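Local coordinates for methylocystis parvus OBBP MbnE (Methylocystis parvus OBBP, PDB 5ICQ), which probably binds the copper chelator methanobactin in the periplasm and hands it on for uptake, as a family 5 extracellular solute-binding protein, at residues G323-A331 against A518-A529; R339-F348 against G564-H572. One frame throughout, in Å; residues are numbered along the deposited sequence.

Contact 1 (G323-A331 against A518-A529). With SO4 (sulfate ion), chain C.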
loop_
_atom_site.group_PDB
_atom_site.type_symbol
_atom_site.label_atom_id
_atom_site.label_comp_id
_atom_site.label_asym_id
_atom_site.label_seq_id
_atom_site.Cartn_x
_atom_site.Cartn_y
_atom_site.Cartn_z
ATOM N N GLY A 323 -2.484 14.021 1.557
ATOM C CA GLY A 323 -2.533 15.455 1.308
ATOM C C GLY A 323 -3.890 16.043 1.612
ATOM O O GLY A 323 -4.876 15.324 1.800
ATOM N N PHE A 324 -3.924 17.380 1.659
ATOM C CA PHE A 324 -5.191 18.101 1.635
ATOM C C PHE A 324 -5.798 17.982 0.245
ATOM O O PHE A 324 -5.192 18.425 -0.733
ATOM C CB PHE A 324 -4.996 19.585 1.971
ATOM C CG PHE A 324 -4.611 19.863 3.401
ATOM C CD1 PHE A 324 -5.551 19.756 4.427
ATOM C CD2 PHE A 324 -3.328 20.292 3.708
ATOM C CE1 PHE A 324 -5.200 20.033 5.753
ATOM C CE2 PHE A 324 -2.976 20.593 5.021
ATOM C CZ PHE A 324 -3.923 20.460 6.046
ATOM N N VAL A 325 -7.001 17.427 0.149
ATOM C CA VAL A 325 -7.649 17.195 -1.137
ATOM C C VAL A 325 -8.646 18.310 -1.403
ATOM O O VAL A 325 -9.518 18.570 -0.567
ATOM C CB VAL A 325 -8.367 15.836 -1.158
ATOM C CG1 VAL A 325 -9.116 15.689 -2.471
ATOM C CG2 VAL A 325 -7.368 14.693 -0.990
ATOM N N PHE A 326 -8.553 18.935 -2.582
ATOM C CA PHE A 326 -9.566 19.891 -3.029
ATOM C C PHE A 326 -10.758 19.160 -3.637
ATOM O O PHE A 326 -10.593 18.248 -4.450
ATOM C CB PHE A 326 -8.998 20.839 -4.099
ATOM C CG PHE A 326 -7.874 21.730 -3.629
ATOM C CD1 PHE A 326 -8.140 22.973 -3.065
ATOM C CD2 PHE A 326 -6.550 21.359 -3.833
ATOM C CE1 PHE A 326 -7.094 23.818 -2.680
ATOM C CE2 PHE A 326 -5.511 22.172 -3.446
ATOM C CZ PHE A 326 -5.777 23.415 -2.873
ATOM N N ASN A 327 -11.967 19.582 -3.279
ATOM C CA ASN A 327 -13.132 19.022 -3.958
ATOM C C ASN A 327 -13.351 19.826 -5.231
ATOM O O ASN A 327 -14.027 20.862 -5.228
ATOM C CB ASN A 327 -14.372 19.038 -3.070
ATOM C CG ASN A 327 -15.563 18.371 -3.754
ATOM O OD1 ASN A 327 -15.484 18.019 -4.932
ATOM N ND2 ASN A 327 -16.657 18.178 -3.017
ATOM N N THR A 328 -12.785 19.335 -6.347
ATOM C CA THR A 328 -12.851 20.128 -7.571
ATOM C C THR A 328 -14.234 20.088 -8.205
ATOM O O THR A 328 -14.443 20.751 -9.225
ATOM C CB THR A 328 -11.820 19.667 -8.605
ATOM O OG1 THR A 328 -12.185 18.379 -9.139
ATOM C CG2 THR A 328 -10.442 19.525 -7.942
ATOM N N ARG A 329 -15.174 19.325 -7.643
ATOM C CA ARG A 329 -16.551 19.357 -8.131
ATOM C C ARG A 329 -17.247 20.654 -7.763
ATOM O O ARG A 329 -18.277 20.991 -8.364
ATOM C CB ARG A 329 -17.365 18.190 -7.552
ATOM C CG ARG A 329 -16.748 16.808 -7.766
ATOM C CD ARG A 329 -17.463 15.771 -6.903
ATOM N NE ARG A 329 -16.752 14.483 -6.879
ATOM C CZ ARG A 329 -15.734 14.214 -6.068
ATOM N NH1 ARG A 329 -15.290 15.146 -5.230
ATOM N NH2 ARG A 329 -15.149 13.024 -6.095
ATOM N N ARG A 330 -16.738 21.363 -6.767
ATOM C CA ARG A 330 -17.374 22.582 -6.290
ATOM C C ARG A 330 -16.711 23.804 -6.916
ATOM O O ARG A 330 -15.489 23.853 -7.060
ATOM C CB ARG A 330 -17.329 22.640 -4.758
ATOM C CG ARG A 330 -18.153 21.508 -4.117
ATOM C CD ARG A 330 -18.214 21.584 -2.593
ATOM N NE ARG A 330 -19.227 20.665 -2.067
ATOM C CZ ARG A 330 -19.531 20.520 -0.777
ATOM N NH1 ARG A 330 -18.900 21.232 0.153
ATOM N NH2 ARG A 330 -20.476 19.661 -0.414
ATOM N N ALA A 331 -17.537 24.794 -7.284
ATOM C CA ALA A 331 -17.071 25.901 -8.116
ATOM C C ALA A 331 -15.864 26.613 -7.519
ATOM O O ALA A 331 -14.980 27.063 -8.255
ATOM C CB ALA A 331 -18.218 26.892 -8.342
ATOM N N ALA A 518 -14.984 9.638 -10.721
ATOM C CA ALA A 518 -14.966 10.970 -10.121
ATOM C C ALA A 518 -16.294 11.332 -9.458
ATOM O O ALA A 518 -16.316 12.152 -8.532
ATOM C CB ALA A 518 -14.622 12.021 -11.177
ATOM N N ASN A 519 -17.404 10.765 -9.920
ATOM C CA ASN A 519 -18.717 11.104 -9.370
ATOM C C ASN A 519 -19.493 9.854 -9.001
ATOM O O ASN A 519 -20.719 9.783 -9.141
ATOM C CB ASN A 519 -19.493 11.991 -10.338
ATOM C CG ASN A 519 -18.869 13.356 -10.451
ATOM O OD1 ASN A 519 -19.069 14.213 -9.588
ATOM N ND2 ASN A 519 -18.068 13.560 -11.488
ATOM N N GLN A 520 -18.779 8.874 -8.469
ATOM C CA GLN A 520 -19.333 7.608 -8.005
ATOM C C GLN A 520 -19.226 7.581 -6.482
ATOM O O GLN A 520 -18.119 7.640 -5.938
ATOM C CB GLN A 520 -18.558 6.458 -8.650
ATOM C CG GLN A 520 -18.823 5.067 -8.122
ATOM C CD GLN A 520 -17.798 4.085 -8.672
ATOM O OE1 GLN A 520 -17.005 3.511 -7.925
ATOM N NE2 GLN A 520 -17.790 3.916 -9.992
ATOM N N GLU A 521 -20.367 7.514 -5.796
ATOM C CA GLU A 521 -20.357 7.539 -4.335
ATOM C C GLU A 521 -19.452 6.447 -3.779
ATOM O O GLU A 521 -19.377 5.341 -4.321
ATOM C CB GLU A 521 -21.777 7.377 -3.785
ATOM C CG GLU A 521 -22.659 8.571 -4.068
ATOM C CD GLU A 521 -23.713 8.802 -2.995
ATOM O OE1 GLU A 521 -24.068 7.845 -2.271
ATOM O OE2 GLU A 521 -24.176 9.958 -2.874
ATOM N N SER A 522 -18.724 6.795 -2.714
ATOM C CA SER A 522 -17.792 5.945 -1.981
ATOM C C SER A 522 -16.509 5.639 -2.737
ATOM O O SER A 522 -15.710 4.837 -2.257
ATOM C CB SER A 522 -18.435 4.616 -1.553
ATOM O OG SER A 522 -19.562 4.849 -0.736
ATOM N N SER A 523 -16.267 6.254 -3.892
ATOM C CA SER A 523 -15.031 5.911 -4.578
ATOM C C SER A 523 -13.845 6.598 -3.905
ATOM O O SER A 523 -14.000 7.525 -3.105
ATOM C CB SER A 523 -15.100 6.292 -6.062
ATOM O OG SER A 523 -14.705 7.635 -6.266
ATOM N N PHE A 524 -12.644 6.133 -4.254
ATOM C CA PHE A 524 -11.389 6.701 -3.768
ATOM C C PHE A 524 -11.005 8.000 -4.459
ATOM O O PHE A 524 -10.011 8.620 -4.065
ATOM C CB PHE A 524 -10.255 5.691 -3.947
ATOM C CG PHE A 524 -10.442 4.439 -3.142
ATOM C CD1 PHE A 524 -11.246 4.441 -2.017
ATOM C CD2 PHE A 524 -9.822 3.253 -3.502
ATOM C CE1 PHE A 524 -11.429 3.288 -1.269
ATOM C CE2 PHE A 524 -10.005 2.101 -2.750
ATOM C CZ PHE A 524 -10.806 2.126 -1.638
ATOM N N ASN A 525 -11.759 8.424 -5.465
ATOM C CA ASN A 525 -11.417 9.628 -6.224
ATOM C C ASN A 525 -11.982 10.849 -5.494
ATOM O O ASN A 525 -12.972 11.464 -5.899
ATOM C CB ASN A 525 -11.943 9.513 -7.653
ATOM C CG ASN A 525 -11.390 10.600 -8.572
ATOM O OD1 ASN A 525 -10.910 11.635 -8.109
ATOM N ND2 ASN A 525 -11.478 10.370 -9.881
ATOM N N LEU A 526 -11.324 11.192 -4.378
ATOM C CA LEU A 526 -11.878 12.216 -3.490
ATOM C C LEU A 526 -11.903 13.592 -4.144
ATOM O O LEU A 526 -12.814 14.385 -3.885
ATOM C CB LEU A 526 -11.069 12.267 -2.200
ATOM C CG LEU A 526 -11.032 10.949 -1.437
ATOM C CD1 LEU A 526 -10.130 11.068 -0.198
ATOM C CD2 LEU A 526 -12.440 10.581 -1.048
ATOM N N ALA A 527 -10.909 13.900 -4.978
ATOM C CA ALA A 527 -10.843 15.220 -5.593
ATOM C C ALA A 527 -11.848 15.395 -6.724
ATOM O O ALA A 527 -12.133 16.535 -7.115
ATOM C CB ALA A 527 -9.428 15.484 -6.117
ATOM N N GLY A 528 -12.390 14.304 -7.261
ATOM C CA GLY A 528 -13.242 14.428 -8.431
ATOM C C GLY A 528 -12.473 14.698 -9.706
ATOM O O GLY A 528 -12.987 15.375 -10.600
ATOM N N ALA A 529 -11.254 14.177 -9.815
ATOM C CA ALA A 529 -10.459 14.367 -11.022
ATOM C C ALA A 529 -11.126 13.664 -12.193
ATOM O O ALA A 529 -11.475 12.486 -12.095
ATOM C CB ALA A 529 -9.046 13.828 -10.817
HETATM S S SO4 C . -21.194 24.439 -6.167
HETATM O O1 SO4 C . -21.776 23.149 -5.795
HETATM O O2 SO4 C . -22.257 25.384 -6.509
HETATM O O3 SO4 C . -20.435 24.962 -5.033
HETATM O O4 SO4 C . -20.320 24.268 -7.326
#
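Arg329 reaches into the loop 518-529 and spends its guanidinium on backbone carbonyls. NE and NH2 both grip Ala518 O side-on, with NE at 2.9 Å from Ala518 O and nearly in line with that carbonyl. NH1 turns to Leu526 O, at 2.9 Å and an N-H...O angle of 164°. NH2 adds a weak bond to Asn525 O. These carbonyls lie at the edge of the guanidinium, while Gly528 CA sits over one face, 3.3 Å above the plane. A side chain at Gly528 would run into Arg329 CG. Phe490 adds a cation-pi contact from outside the two segments. The Asn519 amide stands almost upright to the guanidinium, planes 88° apart, with its OD1 beside Arg329 CD.

Asn327 OD1 steadies the guanidinium from its edge, 2.9 Å from Arg329 NH1. The bond from Arg329 N to the same OD1 closes an Asx turn. NH1 and N come from opposite faces of the amide plane.

Thr328 makes the second polar grip. Its OG1 lies between the backbone N and the carbonyl carbon, chi1 70°, and this turns the hydroxyl to Ala527 O at 2.7 Å. Thr328 N reaches the same Ala527 O from the other face of the carbonyl plane.

Farther back along the strand, Val325 CG1 packs on the CB atoms of Leu526 and Ala527, 3.7 Å from Ala527 CB. Ala527 CA gives a CA-H...O contact to Phe326 O. At the far end Ala331 N binds sulfate O4, probably from the crystallisation liquor.

The whole is a strand end running into a type I turn, Asn327 to Arg330. From this turn Arg329 ties down an irregular loop through main-chain oxygens, just past strand 322-326, which has sheet neighbours on both sides.

Contact 2 (R339-F348 against G564-H572); sequences REAFGMMFDF and GFYVVPLFH
Arg339 and Glu340, on helix 336-343, pack on Phe565 just before strand 567-572, in a helix-on-sheet layer of the solute-binding fold. This end is the tight one. The Glu340 chain lies across one face of the Phe565 ring. Its CB stands 3.6 Å from the Phe565 ring centroid, almost straight above the centre. CG is anti to the backbone N, chi1 174°, and the extended chain carries the carboxylate on over the ring, stacked with planes 13° apart. Glu340 OE1 has its salt bridge with Arg395.

The middle is looser. Gly343 CA meets Val568 CG2 at 3.8 Å, and a CB on Gly343 would have room. A water gives a hydrogen bond to Arg339 O and a weak one to Val567 O. Farther on, Phe346 CZ touches Leu570 CD2 at 3.7 Å. The Phe348 and Phe571 rings overlap little, and Phe571 is partly exposed, yet Phe348 CE1 presses on Phe571 CB at 3.4 Å.

The polar anchor is Arg339. Arg339 NH1 goes to Phe333 O. NE and NH2 share Gly564 O in the guanidinium plane, with NH2 2.8 Å from Gly564 O at 159°. An alanine here would take away the guanidinium and is likely to leave Gly564 O and Phe333 O without these donors. Arg339 NE also makes a weak bond to Phe565 O, at 3.1 Å.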
loop_
_atom_site.group_PDB
_atom_site.type_symbol
_atom_site.label_atom_id
_atom_site.label_comp_id
_atom_site.label_asym_id
_atom_site.label_seq_id
_atom_site.Cartn_x
_atom_site.Cartn_y
_atom_site.Cartn_z
ATOM N N ARG A 339 -5.951 26.330 -7.065
ATOM C CA ARG A 339 -5.487 25.226 -6.234
ATOM C C ARG A 339 -3.980 25.293 -6.041
ATOM O O ARG A 339 -3.485 25.077 -4.927
ATOM C CB ARG A 339 -5.895 23.876 -6.836
ATOM C CG ARG A 339 -7.414 23.766 -7.029
ATOM C CD ARG A 339 -7.890 22.342 -7.338
ATOM N NE ARG A 339 -7.364 21.824 -8.611
ATOM C CZ ARG A 339 -8.037 21.794 -9.754
ATOM N NH1 ARG A 339 -9.268 22.324 -9.824
ATOM N NH2 ARG A 339 -7.484 21.259 -10.837
ATOM N N GLU A 340 -3.234 25.578 -7.115
ATOM C CA GLU A 340 -1.783 25.728 -6.982
ATOM C C GLU A 340 -1.433 26.850 -6.013
ATOM O O GLU A 340 -0.559 26.693 -5.147
ATOM C CB GLU A 340 -1.129 25.984 -8.345
ATOM C CG GLU A 340 0.373 26.283 -8.197
ATOM C CD GLU A 340 1.144 26.317 -9.510
ATOM O OE1 GLU A 340 0.523 26.338 -10.590
ATOM O OE2 GLU A 340 2.394 26.311 -9.452
ATOM N N ALA A 341 -2.107 28.000 -6.144
ATOM C CA ALA A 341 -1.826 29.129 -5.259
ATOM C C ALA A 341 -2.105 28.790 -3.797
ATOM O O ALA A 341 -1.315 29.139 -2.909
ATOM C CB ALA A 341 -2.661 30.341 -5.679
ATOM N N PHE A 342 -3.234 28.131 -3.519
ATOM C CA PHE A 342 -3.528 27.767 -2.138
ATOM C C PHE A 342 -2.477 26.809 -1.600
ATOM O O PHE A 342 -2.094 26.886 -0.424
ATOM C CB PHE A 342 -4.916 27.135 -2.024
ATOM C CG PHE A 342 -6.041 28.124 -1.932
ATOM C CD1 PHE A 342 -5.942 29.382 -2.509
ATOM C CD2 PHE A 342 -7.213 27.788 -1.252
ATOM C CE1 PHE A 342 -7.002 30.286 -2.424
ATOM C CE2 PHE A 342 -8.270 28.683 -1.163
ATOM C CZ PHE A 342 -8.166 29.935 -1.753
ATOM N N GLY A 343 -1.988 25.912 -2.454
ATOM C CA GLY A 343 -0.965 24.973 -2.032
ATOM C C GLY A 343 0.318 25.651 -1.603
ATOM O O GLY A 343 1.028 25.145 -0.734
ATOM N N MET A 344 0.629 26.805 -2.197
ATOM C CA MET A 344 1.832 27.549 -1.836
ATOM C C MET A 344 1.821 28.009 -0.394
ATOM O O MET A 344 2.881 28.331 0.156
ATOM C CB MET A 344 1.977 28.787 -2.716
ATOM C CG MET A 344 2.293 28.500 -4.151
ATOM S SD MET A 344 2.344 30.060 -5.056
ATOM C CE MET A 344 2.736 29.417 -6.684
ATOM N N MET A 345 0.651 28.095 0.220
ATOM C CA MET A 345 0.568 28.684 1.542
ATOM C C MET A 345 0.754 27.674 2.662
ATOM O O MET A 345 0.865 28.080 3.822
ATOM C CB MET A 345 -0.766 29.401 1.705
ATOM C CG MET A 345 -0.980 30.525 0.689
ATOM S SD MET A 345 0.308 31.801 0.728
ATOM C CE MET A 345 0.129 32.422 2.403
ATOM N N PHE A 346 0.813 26.378 2.366
ATOM C CA PHE A 346 1.030 25.404 3.432
ATOM C C PHE A 346 2.491 25.433 3.866
ATOM O O PHE A 346 3.386 25.232 3.044
ATOM C CB PHE A 346 0.649 23.990 2.995
ATOM C CG PHE A 346 0.884 22.970 4.074
ATOM C CD1 PHE A 346 0.126 22.996 5.235
ATOM C CD2 PHE A 346 1.884 22.022 3.952
ATOM C CE1 PHE A 346 0.347 22.084 6.251
ATOM C CE2 PHE A 346 2.106 21.104 4.963
ATOM C CZ PHE A 346 1.336 21.135 6.109
ATOM N N ASP A 347 2.736 25.656 5.160
ATOM C CA ASP A 347 4.097 25.807 5.685
ATOM C C ASP A 347 4.505 24.508 6.377
ATOM O O ASP A 347 4.293 24.325 7.578
ATOM C CB ASP A 347 4.172 27.001 6.632
ATOM C CG ASP A 347 5.590 27.279 7.113
ATOM O OD1 ASP A 347 6.458 26.393 6.982
ATOM O OD2 ASP A 347 5.842 28.382 7.629
ATOM N N PHE A 348 5.108 23.597 5.610
ATOM C CA PHE A 348 5.462 22.300 6.181
ATOM C C PHE A 348 6.568 22.424 7.220
ATOM O O PHE A 348 6.553 21.723 8.235
ATOM C CB PHE A 348 5.909 21.320 5.095
ATOM C CG PHE A 348 6.597 20.104 5.657
ATOM C CD1 PHE A 348 5.887 19.207 6.443
ATOM C CD2 PHE A 348 7.950 19.874 5.430
ATOM C CE1 PHE A 348 6.511 18.092 6.996
ATOM C CE2 PHE A 348 8.582 18.747 5.973
ATOM C CZ PHE A 348 7.853 17.863 6.758
ATOM N N GLY A 564 -2.247 18.872 -11.971
ATOM C CA GLY A 564 -3.617 19.231 -11.668
ATOM C C GLY A 564 -3.815 19.888 -10.322
ATOM O O GLY A 564 -4.870 20.488 -10.089
ATOM N N PHE A 565 -2.826 19.803 -9.430
ATOM C CA PHE A 565 -2.943 20.379 -8.092
ATOM C C PHE A 565 -4.254 19.953 -7.437
ATOM O O PHE A 565 -4.996 20.763 -6.871
ATOM C CB PHE A 565 -2.794 21.905 -8.151
ATOM C CG PHE A 565 -1.460 22.316 -8.694
ATOM C CD1 PHE A 565 -0.358 22.377 -7.857
ATOM C CD2 PHE A 565 -1.280 22.525 -10.063
ATOM C CE1 PHE A 565 0.905 22.701 -8.368
ATOM C CE2 PHE A 565 -0.027 22.849 -10.580
ATOM C CZ PHE A 565 1.066 22.936 -9.731
ATOM N N TYR A 566 -4.537 18.649 -7.535
ATOM C CA TYR A 566 -5.718 18.092 -6.890
ATOM C C TYR A 566 -5.536 17.983 -5.390
ATOM O O TYR A 566 -6.531 17.921 -4.652
ATOM C CB TYR A 566 -6.037 16.710 -7.466
ATOM C CG TYR A 566 -6.268 16.745 -8.958
ATOM C CD1 TYR A 566 -7.425 17.306 -9.489
ATOM C CD2 TYR A 566 -5.322 16.224 -9.837
ATOM C CE1 TYR A 566 -7.639 17.349 -10.874
ATOM C CE2 TYR A 566 -5.527 16.262 -11.214
ATOM C CZ TYR A 566 -6.679 16.829 -11.718
ATOM O OH TYR A 566 -6.860 16.845 -13.077
ATOM N N VAL A 567 -4.290 17.929 -4.931
ATOM C CA VAL A 567 -3.982 17.738 -3.521
ATOM C C VAL A 567 -2.895 18.732 -3.150
ATOM O O VAL A 567 -2.132 19.193 -4.004
ATOM C CB VAL A 567 -3.512 16.296 -3.195
ATOM C CG1 VAL A 567 -4.500 15.271 -3.691
ATOM C CG2 VAL A 567 -2.163 16.037 -3.822
ATOM N N VAL A 568 -2.845 19.088 -1.870
ATOM C CA VAL A 568 -1.673 19.739 -1.292
ATOM C C VAL A 568 -0.877 18.649 -0.589
ATOM O O VAL A 568 -1.326 18.144 0.455
ATOM C CB VAL A 568 -2.055 20.860 -0.319
ATOM C CG1 VAL A 568 -0.781 21.548 0.226
ATOM C CG2 VAL A 568 -2.946 21.875 -1.015
ATOM N N PRO A 569 0.267 18.229 -1.119
ATOM C CA PRO A 569 0.947 17.058 -0.556
ATOM C C PRO A 569 1.397 17.351 0.862
ATOM O O PRO A 569 1.831 18.463 1.173
ATOM C CB PRO A 569 2.146 16.847 -1.489
ATOM C CG PRO A 569 1.905 17.726 -2.675
ATOM C CD PRO A 569 1.036 18.857 -2.205
ATOM N N LEU A 570 1.293 16.335 1.718
ATOM C CA LEU A 570 1.749 16.464 3.094
ATOM C C LEU A 570 3.156 15.874 3.220
ATOM O O LEU A 570 4.091 16.403 2.611
ATOM C CB LEU A 570 0.740 15.820 4.051
ATOM C CG LEU A 570 -0.508 16.709 4.217
ATOM C CD1 LEU A 570 -1.628 15.983 4.954
ATOM C CD2 LEU A 570 -0.163 18.016 4.943
ATOM N N PHE A 571 3.340 14.801 3.984
ATOM C CA PHE A 571 4.703 14.427 4.369
ATOM C C PHE A 571 4.756 12.957 4.773
ATOM O O PHE A 571 3.726 12.320 5.007
ATOM C CB PHE A 571 5.195 15.324 5.505
ATOM C CG PHE A 571 4.173 15.523 6.590
ATOM C CD1 PHE A 571 4.072 14.629 7.637
ATOM C CD2 PHE A 571 3.302 16.604 6.547
ATOM C CE1 PHE A 571 3.119 14.807 8.635
ATOM C CE2 PHE A 571 2.352 16.788 7.540
ATOM C CZ PHE A 571 2.262 15.892 8.581
ATOM N N HIS A 572 5.982 12.430 4.868
ATOM C CA HIS A 572 6.185 11.019 5.157
ATOM C C HIS A 572 7.512 10.852 5.884
ATOM O O HIS A 572 8.332 11.767 5.936
ATOM C CB HIS A 572 6.155 10.179 3.870
ATOM C CG HIS A 572 7.261 10.512 2.916
ATOM N ND1 HIS A 572 7.128 11.456 1.918
ATOM C CD2 HIS A 572 8.524 10.031 2.814
ATOM C CE1 HIS A 572 8.263 11.546 1.246
ATOM N NE2 HIS A 572 9.129 10.693 1.768
HETATM O O HOH W 1 -1.800 22.552 -4.302
#

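In the fold
Contacts 1 and 2 lie about 16 Å apart, centre to centre, on the same side of the chain's centre. Both reach one mixed beta sheet, where strands 322-326 and 567-572 run antiparallel as neighbours. Along the chain the order is 323-331, 339-348, 518-529, 564-572, so the two contacts interlock. Helix 336-343 follows strand 322-326 in the chain, past the turn of contact 1. The contacts meet where Phe324 O and Val568 N are 2.7 Å apart, a probable hydrogen bond, and where the Phe326 ring packs on Arg339 O. Late parts of the chain are thus brought back onto a mid-chain strand and the helix after it, which join them in one lobe.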